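Local coordinates for MetRS related protein (Pyrococcus horikoshii, PDB 2CWP) that probably binds tRNA through an OB-type domain related to that of methionyl-tRNA synthetase, at residues Lys23-Ile28 and Ile35-Asp40; Ala53-Pro58 and Gly94-Ile99; Lys65-Val70 and Met85-Glu90. All blocks are in the same frame, centred on the assembly; numbering follows the deposited sequence.

Contact 1: Lys23-Ile28 and Ile35-Asp40; sequences KKAEKI and IKLIVD
The carboxylate of Asp-40 meets Lys-23 through one oxygen only: OD2 lies 3.7 Å from Lys-23 CE, while OD1 is taken by the backbone N of Gly-42. With Asp-40 CG anti to the backbone N (chi1 180°) and the Lys-23 chain bent at chi2 and chi3, the two side chains run side by side and point the same way, yet Lys-23 NZ stays 4.5 Å from Asp-40 OD2, near enough for attraction but not a salt bridge. The Glu-26 carboxylate behaves alike toward Lys-36: OE2 lies 4.3 Å from CE, and the charged ends do not meet.

These pairings illustrate how an antiparallel hairpin absorbs an irregularity. Lys-23 and Lys-24 both face Ile-38 in a classic beta bulge: Lys-23 N binds Ile-38 O at 2.8 Å, and the bond from Lys-24 N to the same oxygen is weak. Beyond the bulge, Ala-25 and Leu-37 form a non-hydrogen-bonded pair in which Ala-25 CB is pressed against Leu-37 CD2 at 3.4 Å, a tight carbon contact. With Ile-35 they make the inward face. Glu-26 and Lys-36 exchange two backbone hydrogen bonds, Glu-26 N to Lys-36 O at 3.0 Å and Lys-36 N to Glu-26 O. On the other face Ile-38 CD1 lies 4.1 Å from Lys-24 CB. Past the strand end, Ile-28 CG1 lies 4.0 Å from Lys-36 CB, the side chains crossing at about a right angle.

The hairpin forms the first two strands of the OB-type barrel. Strand 45-50 flanks strand 35-40, Val-80 of strand 80-82 touches Ile-28 and Lys-36, and Phe-68 of strand 65-69 packs on Leu-37 and Val-39.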
loop_
_atom_site.group_PDB
_atom_site.type_symbol
_atom_site.label_atom_id
_atom_site.label_comp_id
_atom_site.label_asym_id
_atom_site.label_seq_id
_atom_site.Cartn_x
_atom_site.Cartn_y
_atom_site.Cartn_z
ATOM N N LYS A 23 5.684 3.065 -8.922
ATOM C CA LYS A 23 6.143 3.698 -10.154
ATOM C C LYS A 23 5.890 5.201 -10.094
ATOM O O LYS A 23 6.749 6.000 -10.455
ATOM C CB LYS A 23 5.416 3.107 -11.354
ATOM C CG LYS A 23 5.804 1.676 -11.672
ATOM C CD LYS A 23 7.243 1.608 -12.146
ATOM C CE LYS A 23 7.423 0.511 -13.184
ATOM N NZ LYS A 23 8.823 0.489 -13.697
ATOM N N LYS A 24 4.707 5.571 -9.626
ATOM C CA LYS A 24 4.344 6.971 -9.507
ATOM C C LYS A 24 3.423 7.182 -8.314
ATOM O O LYS A 24 2.653 6.290 -7.933
ATOM C CB LYS A 24 3.656 7.460 -10.784
ATOM C CG LYS A 24 3.117 8.873 -10.645
ATOM C CD LYS A 24 2.784 9.511 -11.973
ATOM C CE LYS A 24 2.651 11.005 -11.787
ATOM N NZ LYS A 24 3.150 11.734 -12.975
ATOM N N ALA A 25 3.504 8.373 -7.738
ATOM C CA ALA A 25 2.699 8.737 -6.584
ATOM C C ALA A 25 2.387 10.229 -6.635
ATOM O O ALA A 25 3.297 11.057 -6.733
ATOM C CB ALA A 25 3.465 8.403 -5.304
ATOM N N GLU A 26 1.107 10.573 -6.582
ATOM C CA GLU A 26 0.715 11.979 -6.607
ATOM C C GLU A 26 -0.537 12.219 -5.788
ATOM O O GLU A 26 -1.451 11.396 -5.775
ATOM C CB GLU A 26 0.484 12.461 -8.047
ATOM C CG GLU A 26 -0.403 11.546 -8.881
ATOM C CD GLU A 26 -0.905 12.214 -10.156
ATOM O OE1 GLU A 26 -0.102 12.921 -10.811
ATOM O OE2 GLU A 26 -2.097 12.021 -10.502
ATOM N N LYS A 27 -0.575 13.358 -5.106
ATOM C CA LYS A 27 -1.720 13.691 -4.278
ATOM C C LYS A 27 -2.967 13.691 -5.146
ATOM O O LYS A 27 -2.901 14.024 -6.326
ATOM C CB LYS A 27 -1.539 15.073 -3.634
ATOM C CG LYS A 27 -0.300 15.222 -2.759
ATOM C CD LYS A 27 -0.406 16.458 -1.856
ATOM C CE LYS A 27 -1.640 16.360 -0.954
ATOM N NZ LYS A 27 -1.643 17.316 0.177
ATOM N N ILE A 28 -4.093 13.291 -4.567
ATOM C CA ILE A 28 -5.362 13.285 -5.292
ATOM C C ILE A 28 -5.940 14.691 -5.131
ATOM O O ILE A 28 -5.952 15.243 -4.031
ATOM C CB ILE A 28 -6.354 12.236 -4.714
ATOM C CG1 ILE A 28 -5.842 10.823 -5.004
ATOM C CG2 ILE A 28 -7.746 12.435 -5.313
ATOM C CD1 ILE A 28 -6.807 9.722 -4.600
ATOM N N ILE A 35 -3.244 10.033 -1.540
ATOM C CA ILE A 35 -2.194 9.906 -2.544
ATOM C C ILE A 35 -2.523 8.710 -3.437
ATOM O O ILE A 35 -2.838 7.615 -2.945
ATOM C CB ILE A 35 -0.800 9.658 -1.918
ATOM C CG1 ILE A 35 -0.408 10.819 -1.009
ATOM C CG2 ILE A 35 0.232 9.478 -3.018
ATOM C CD1 ILE A 35 0.954 10.676 -0.412
ATOM N N LYS A 36 -2.461 8.925 -4.746
ATOM C CA LYS A 36 -2.723 7.856 -5.700
ATOM C C LYS A 36 -1.387 7.250 -6.088
ATOM O O LYS A 36 -0.442 7.974 -6.407
ATOM C CB LYS A 36 -3.413 8.388 -6.956
ATOM C CG LYS A 36 -3.897 7.285 -7.897
ATOM C CD LYS A 36 -4.718 7.854 -9.052
ATOM C CE LYS A 36 -3.868 8.107 -10.286
ATOM N NZ LYS A 36 -3.446 6.833 -10.926
ATOM N N LEU A 37 -1.306 5.926 -6.039
ATOM C CA LEU A 37 -0.078 5.237 -6.391
ATOM C C LEU A 37 -0.304 4.310 -7.572
ATOM O O LEU A 37 -1.365 3.705 -7.705
ATOM C CB LEU A 37 0.412 4.384 -5.217
ATOM C CG LEU A 37 0.573 5.014 -3.833
ATOM C CD1 LEU A 37 0.639 3.904 -2.770
ATOM C CD2 LEU A 37 1.815 5.887 -3.818
ATOM N N ILE A 38 0.698 4.204 -8.433
ATOM C CA ILE A 38 0.626 3.286 -9.557
ATOM C C ILE A 38 1.722 2.313 -9.155
ATOM O O ILE A 38 2.915 2.655 -9.153
ATOM C CB ILE A 38 0.973 3.962 -10.886
ATOM C CG1 ILE A 38 -0.052 5.058 -11.181
ATOM C CG2 ILE A 38 1.006 2.916 -12.002
ATOM C CD1 ILE A 38 0.260 5.878 -12.418
ATOM N N VAL A 39 1.311 1.103 -8.802
ATOM C CA VAL A 39 2.242 0.095 -8.311
ATOM C C VAL A 39 2.443 -1.084 -9.239
ATOM O O VAL A 39 1.478 -1.693 -9.712
ATOM C CB VAL A 39 1.749 -0.397 -6.946
ATOM C CG1 VAL A 39 2.768 -1.317 -6.295
ATOM C CG2 VAL A 39 1.435 0.817 -6.083
ATOM N N ASP A 40 3.710 -1.399 -9.481
ATOM C CA ASP A 40 4.110 -2.503 -10.342
ATOM C C ASP A 40 4.383 -3.744 -9.491
ATOM O O ASP A 40 5.320 -3.739 -8.698
ATOM C CB ASP A 40 5.388 -2.108 -11.098
ATOM C CG ASP A 40 5.899 -3.208 -12.027
ATOM O OD1 ASP A 40 6.183 -4.329 -11.564
ATOM O OD2 ASP A 40 6.025 -2.946 -13.234
#

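Contact 2: Ala53-Pro58 and Gly94-Ile99; sequences ADQIPP and GKVYLI
Gln-55 and Ile-56 bring the connection between strands 45-50 and 65-69 of the OB-type domain against the chain around strand 96-97. Here the connecting segment has no regular helix or strand, and the example illustrates how one amide side chain can join such a loop to a distant backbone.

The hydrogen bonds belong to Gln-55, whose amide reads one donor and one acceptor. CG lies anti to the carbonyl carbon (chi1 -65°), and the chain is extended beyond it toward the backbone of 94-96. Its OE1 receives the N-H of Val-96 at 3.0 Å in a nearly straight bond, 173° at the hydrogen, although the donor is tilted out of the amide's carbonyl plane. On the other branch NE2 gives a hydrogen bond to Gly-94 O at 2.9 Å, and this acceptor lies in the Gln-55 amide plane. Two bonds from the two ends of one amide fix its rotation and support the assignment of oxygen and nitrogen. Gly-94 itself has a positive phi of 87°, a backbone conformation that suits glycine, and Asp-93 holds the next N-H, that of Lys-95.

Water adds a further layer. A single molecule donates to Gln-55 OE1 at 2.6 Å and accepts from Lys-95 NZ, so the same oxygen that takes the backbone N-H also connects to the lysine; the water's bond to Val-96 O is weak.

Apolar packing falls to Ile-56, the buried member of the contact. Its side chain crosses that of Val-96 at about a right angle, CG1 lying 4.2 Å from Val-96 CG1. The branch methyl turns to the other neighbour, which Leu-61 also touches: Ile-56 CG2 lies 4.0 Å from Leu-98 CD1.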
loop_
_atom_site.group_PDB
_atom_site.type_symbol
_atom_site.label_atom_id
_atom_site.label_comp_id
_atom_site.label_asym_id
_atom_site.label_seq_id
_atom_site.Cartn_x
_atom_site.Cartn_y
_atom_site.Cartn_z
ATOM N N ALA A 53 -0.767 11.534 3.173
ATOM C CA ALA A 53 -0.173 12.785 2.675
ATOM C C ALA A 53 0.032 13.916 3.681
ATOM O O ALA A 53 0.802 14.828 3.434
ATOM C CB ALA A 53 -0.974 13.300 1.470
ATOM N N ASP A 54 -0.659 13.876 4.805
ATOM C CA ASP A 54 -0.498 14.922 5.802
ATOM C C ASP A 54 0.760 14.647 6.626
ATOM O O ASP A 54 1.270 15.536 7.313
ATOM C CB ASP A 54 -1.717 14.945 6.718
ATOM C CG ASP A 54 -1.964 13.604 7.359
ATOM O OD1 ASP A 54 -1.754 12.587 6.657
ATOM O OD2 ASP A 54 -2.362 13.563 8.543
ATOM N N GLN A 55 1.250 13.408 6.553
ATOM C CA GLN A 55 2.440 13.001 7.290
ATOM C C GLN A 55 3.576 12.544 6.390
ATOM O O GLN A 55 4.735 12.748 6.713
ATOM C CB GLN A 55 2.113 11.855 8.241
ATOM C CG GLN A 55 1.159 12.213 9.353
ATOM C CD GLN A 55 1.132 11.136 10.415
ATOM O OE1 GLN A 55 2.180 10.752 10.938
ATOM N NE2 GLN A 55 -0.065 10.629 10.730
ATOM N N ILE A 56 3.235 11.917 5.267
ATOM C CA ILE A 56 4.234 11.386 4.341
ATOM C C ILE A 56 4.055 11.929 2.928
ATOM O O ILE A 56 3.103 11.572 2.240
ATOM C CB ILE A 56 4.140 9.838 4.262
ATOM C CG1 ILE A 56 4.247 9.214 5.660
ATOM C CG2 ILE A 56 5.220 9.306 3.339
ATOM C CD1 ILE A 56 5.621 9.362 6.310
ATOM N N PRO A 57 4.981 12.779 2.462
ATOM C CA PRO A 57 4.840 13.320 1.108
ATOM C C PRO A 57 5.021 12.253 0.026
ATOM O O PRO A 57 5.731 11.269 0.221
ATOM C CB PRO A 57 5.920 14.401 1.055
ATOM C CG PRO A 57 6.994 13.813 1.912
ATOM C CD PRO A 57 6.206 13.282 3.104
ATOM N N PRO A 58 4.383 12.451 -1.135
ATOM C CA PRO A 58 4.417 11.554 -2.297
ATOM C C PRO A 58 5.816 11.149 -2.760
ATOM O O PRO A 58 6.041 9.987 -3.115
ATOM C CB PRO A 58 3.673 12.348 -3.373
ATOM C CG PRO A 58 2.729 13.184 -2.586
ATOM C CD PRO A 58 3.564 13.645 -1.422
ATOM N N GLY A 94 -1.150 8.040 16.523
ATOM C CA GLY A 94 -1.498 8.400 15.151
ATOM C C GLY A 94 -0.327 8.642 14.196
ATOM O O GLY A 94 -0.530 8.891 13.001
ATOM N N LYS A 95 0.902 8.579 14.697
ATOM C CA LYS A 95 2.036 8.801 13.810
ATOM C C LYS A 95 2.238 7.597 12.881
ATOM O O LYS A 95 2.288 6.448 13.324
ATOM C CB LYS A 95 3.312 9.070 14.620
ATOM C CG LYS A 95 4.545 9.298 13.756
ATOM C CD LYS A 95 5.721 9.849 14.565
ATOM C CE LYS A 95 6.930 10.120 13.669
ATOM N NZ LYS A 95 6.651 11.130 12.600
ATOM N N VAL A 96 2.342 7.871 11.587
ATOM C CA VAL A 96 2.536 6.832 10.578
ATOM C C VAL A 96 3.996 6.743 10.122
ATOM O O VAL A 96 4.676 7.757 10.025
ATOM C CB VAL A 96 1.626 7.114 9.349
ATOM C CG1 VAL A 96 2.219 6.524 8.103
ATOM C CG2 VAL A 96 0.252 6.517 9.581
ATOM N N TYR A 97 4.466 5.528 9.839
ATOM C CA TYR A 97 5.843 5.302 9.375
ATOM C C TYR A 97 5.866 4.337 8.180
ATOM O O TYR A 97 5.212 3.291 8.202
ATOM C CB TYR A 97 6.714 4.658 10.455
ATOM C CG TYR A 97 6.840 5.389 11.766
ATOM C CD1 TYR A 97 5.881 5.239 12.769
ATOM C CD2 TYR A 97 7.954 6.181 12.032
ATOM C CE1 TYR A 97 6.036 5.850 14.011
ATOM C CE2 TYR A 97 8.115 6.807 13.280
ATOM C CZ TYR A 97 7.153 6.630 14.257
ATOM O OH TYR A 97 7.308 7.243 15.473
ATOM N N LEU A 98 6.630 4.661 7.148
ATOM C CA LEU A 98 6.706 3.746 6.016
ATOM C C LEU A 98 7.523 2.528 6.421
ATOM O O LEU A 98 8.381 2.601 7.303
ATOM C CB LEU A 98 7.389 4.401 4.809
ATOM C CG LEU A 98 6.625 5.527 4.116
ATOM C CD1 LEU A 98 7.425 5.998 2.913
ATOM C CD2 LEU A 98 5.242 5.029 3.696
ATOM N N ILE A 99 7.227 1.403 5.781
ATOM C CA ILE A 99 7.966 0.167 6.001
ATOM C C ILE A 99 8.420 -0.245 4.604
ATOM O O ILE A 99 7.725 -0.992 3.895
ATOM C CB ILE A 99 7.083 -0.977 6.590
ATOM C CG1 ILE A 99 6.547 -0.585 7.972
ATOM C CG2 ILE A 99 7.913 -2.273 6.697
ATOM C CD1 ILE A 99 5.557 -1.607 8.549
HETATM O O HOH W 1 4.735 11.046 10.925
#

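Contact 3: Lys65-Val70 and Met85-Glu90; sequences KFIFVV and MLILAE
Leu-86 and Phe-68 form a non-hydrogen-bonded antiparallel pair between strands 65-69 and 85-86, the fourth and fifth strands of the OB-type barrel. With CG anti to the backbone N (chi1 174°) and the next bond turned to 63°, CD1 of Leu-86 comes over one face of the Phe-68 ring, 3.7 Å above its plane and offset toward the rim, a CH-pi contact. The same methyl lies 3.4 Å from Phe-66 CB. One leucine methyl thus touches two phenylalanines of a single strand, and Phe-41 adds an edge-to-face contact to the Phe-68 ring.

Val-69 and Met-85 point to the other face of the sheet; there and beside it the aliphatic chains touch by their branches. Val-69 CG2 meets Ile-87 CD1 at 3.3 Å, closer than carbon atoms usually sit, while Ile-67 CG2 lies 3.9 Å from Ile-87 CG1; in both pairs the side chains cross obliquely. The Met-85 side chain touches Val-69 CG2 through CE, which the bend at chi3 (72°) places there.

The backbones keep these faces in register. Val-69 N binds Met-85 O, Met-85 N returns a more bent bond to Val-69 O, and Ile-87 N gives Ile-67 O a nearly straight one. Between Ile-67 N and Ile-87 O a water takes the place of a direct bond: it accepts from Ile-67 N at 2.8 Å, donates to Ile-87 O at 2.9 Å, and lies in the plane of the Phe-66 ring, at its edge.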
loop_
_atom_site.group_PDB
_atom_site.type_symbol
_atom_site.label_atom_id
_atom_site.label_comp_id
_atom_site.label_asym_id
_atom_site.label_seq_id
_atom_site.Cartn_x
_atom_site.Cartn_y
_atom_site.Cartn_z
ATOM N N LYS A 65 9.890 0.113 -2.883
ATOM C CA LYS A 65 9.069 -1.087 -2.799
ATOM C C LYS A 65 8.433 -1.128 -1.410
ATOM O O LYS A 65 9.079 -0.758 -0.421
ATOM C CB LYS A 65 9.923 -2.342 -2.991
ATOM C CG LYS A 65 10.537 -2.445 -4.374
ATOM C CD LYS A 65 11.283 -3.754 -4.564
ATOM C CE LYS A 65 11.952 -3.769 -5.925
ATOM N NZ LYS A 65 12.730 -5.012 -6.144
ATOM N N PHE A 66 7.184 -1.588 -1.345
ATOM C CA PHE A 66 6.455 -1.701 -0.085
ATOM C C PHE A 66 5.543 -2.927 -0.114
ATOM O O PHE A 66 5.367 -3.565 -1.158
ATOM C CB PHE A 66 5.566 -0.479 0.166
ATOM C CG PHE A 66 6.309 0.810 0.220
ATOM C CD1 PHE A 66 6.416 1.610 -0.915
ATOM C CD2 PHE A 66 6.926 1.219 1.395
ATOM C CE1 PHE A 66 7.137 2.813 -0.878
ATOM C CE2 PHE A 66 7.648 2.417 1.442
ATOM C CZ PHE A 66 7.753 3.214 0.303
ATOM N N ILE A 67 4.959 -3.225 1.042
ATOM C CA ILE A 67 4.037 -4.333 1.178
ATOM C C ILE A 67 2.645 -3.802 0.869
ATOM O O ILE A 67 2.269 -2.734 1.345
ATOM C CB ILE A 67 4.011 -4.844 2.597
ATOM C CG1 ILE A 67 5.429 -5.209 3.037
ATOM C CG2 ILE A 67 3.031 -6.001 2.693
ATOM C CD1 ILE A 67 5.550 -5.404 4.554
ATOM N N PHE A 68 1.883 -4.543 0.084
ATOM C CA PHE A 68 0.525 -4.133 -0.271
ATOM C C PHE A 68 -0.413 -5.336 -0.166
ATOM O O PHE A 68 -0.040 -6.446 -0.573
ATOM C CB PHE A 68 0.450 -3.636 -1.730
ATOM C CG PHE A 68 1.245 -2.387 -2.017
ATOM C CD1 PHE A 68 2.598 -2.461 -2.333
ATOM C CD2 PHE A 68 0.615 -1.140 -2.036
ATOM C CE1 PHE A 68 3.329 -1.305 -2.676
ATOM C CE2 PHE A 68 1.322 0.017 -2.372
ATOM C CZ PHE A 68 2.685 -0.065 -2.696
ATOM N N VAL A 69 -1.611 -5.128 0.386
ATOM C CA VAL A 69 -2.619 -6.191 0.447
ATOM C C VAL A 69 -3.309 -6.034 -0.912
ATOM O O VAL A 69 -3.859 -4.966 -1.181
ATOM C CB VAL A 69 -3.691 -5.937 1.514
ATOM C CG1 VAL A 69 -4.566 -7.163 1.633
ATOM C CG2 VAL A 69 -3.071 -5.607 2.832
ATOM N N VAL A 70 -3.305 -7.080 -1.741
ATOM C CA VAL A 70 -3.872 -7.005 -3.090
ATOM C C VAL A 70 -5.150 -7.787 -3.448
ATOM O O VAL A 70 -5.619 -7.706 -4.593
ATOM C CB VAL A 70 -2.808 -7.392 -4.144
ATOM C CG1 VAL A 70 -1.583 -6.489 -4.007
ATOM C CG2 VAL A 70 -2.416 -8.862 -3.982
ATOM N N MET A 85 -4.000 -2.018 -0.968
ATOM C CA MET A 85 -3.761 -1.160 0.170
ATOM C C MET A 85 -2.330 -1.228 0.695
ATOM O O MET A 85 -1.809 -2.309 0.969
ATOM C CB MET A 85 -4.751 -1.519 1.268
ATOM C CG MET A 85 -4.670 -0.653 2.483
ATOM S SD MET A 85 -6.034 -1.044 3.599
ATOM C CE MET A 85 -5.485 -2.651 4.218
ATOM N N LEU A 86 -1.715 -0.056 0.832
ATOM C CA LEU A 86 -0.350 0.073 1.330
ATOM C C LEU A 86 -0.267 -0.248 2.824
ATOM O O LEU A 86 -0.980 0.345 3.629
ATOM C CB LEU A 86 0.152 1.501 1.101
ATOM C CG LEU A 86 1.531 1.860 1.690
ATOM C CD1 LEU A 86 2.601 1.007 1.041
ATOM C CD2 LEU A 86 1.835 3.351 1.475
ATOM N N ILE A 87 0.602 -1.179 3.186
ATOM C CA ILE A 87 0.802 -1.546 4.592
ATOM C C ILE A 87 1.903 -0.669 5.219
ATOM O O ILE A 87 2.968 -0.480 4.631
ATOM C CB ILE A 87 1.234 -3.024 4.738
ATOM C CG1 ILE A 87 0.131 -3.949 4.215
ATOM C CG2 ILE A 87 1.564 -3.327 6.206
ATOM C CD1 ILE A 87 -1.229 -3.734 4.876
ATOM N N LEU A 88 1.637 -0.142 6.408
ATOM C CA LEU A 88 2.597 0.684 7.124
ATOM C C LEU A 88 2.473 0.497 8.622
ATOM O O LEU A 88 1.580 -0.224 9.087
ATOM C CB LEU A 88 2.399 2.157 6.780
ATOM C CG LEU A 88 0.982 2.713 6.681
ATOM C CD1 LEU A 88 0.319 2.798 8.042
ATOM C CD2 LEU A 88 1.084 4.084 6.043
ATOM N N ALA A 89 3.383 1.122 9.372
ATOM C CA ALA A 89 3.357 1.050 10.832
ATOM C C ALA A 89 2.689 2.319 11.331
ATOM O O ALA A 89 2.795 3.366 10.700
ATOM C CB ALA A 89 4.775 0.959 11.397
ATOM N N GLU A 90 1.994 2.227 12.459
ATOM C CA GLU A 90 1.328 3.388 13.026
ATOM C C GLU A 90 1.240 3.246 14.529
ATOM O O GLU A 90 0.713 2.256 15.022
ATOM C CB GLU A 90 -0.085 3.541 12.452
ATOM C CG GLU A 90 -0.822 4.752 13.008
ATOM C CD GLU A 90 -2.254 4.891 12.483
ATOM O OE1 GLU A 90 -2.974 5.789 12.970
ATOM O OE2 GLU A 90 -2.656 4.117 11.593
HETATM O O HOH W 2 5.250 -1.753 3.429
#

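Contacts 1 and 3 both build the main barrel sheet: strand 17-27 of contact 1 neighbours strand 65-69 of contact 3. Contact 3 lies nearest the chain's centre, with aromatic and aliphatic packing; contact 1 couples a buried apolar face with exposed charged residues. Contact 2 is at the surface, and relies on a side-chain amide, a water and a small apolar patch round Ile-56 rather than on strand pairing. It rests on both others. Ala-53 and Pro-58 pack on Ile-35 and Lys-27, while segment 94-99 pairs with segment 85-90, where Tyr-97 N probably bonds to Ala-89 O.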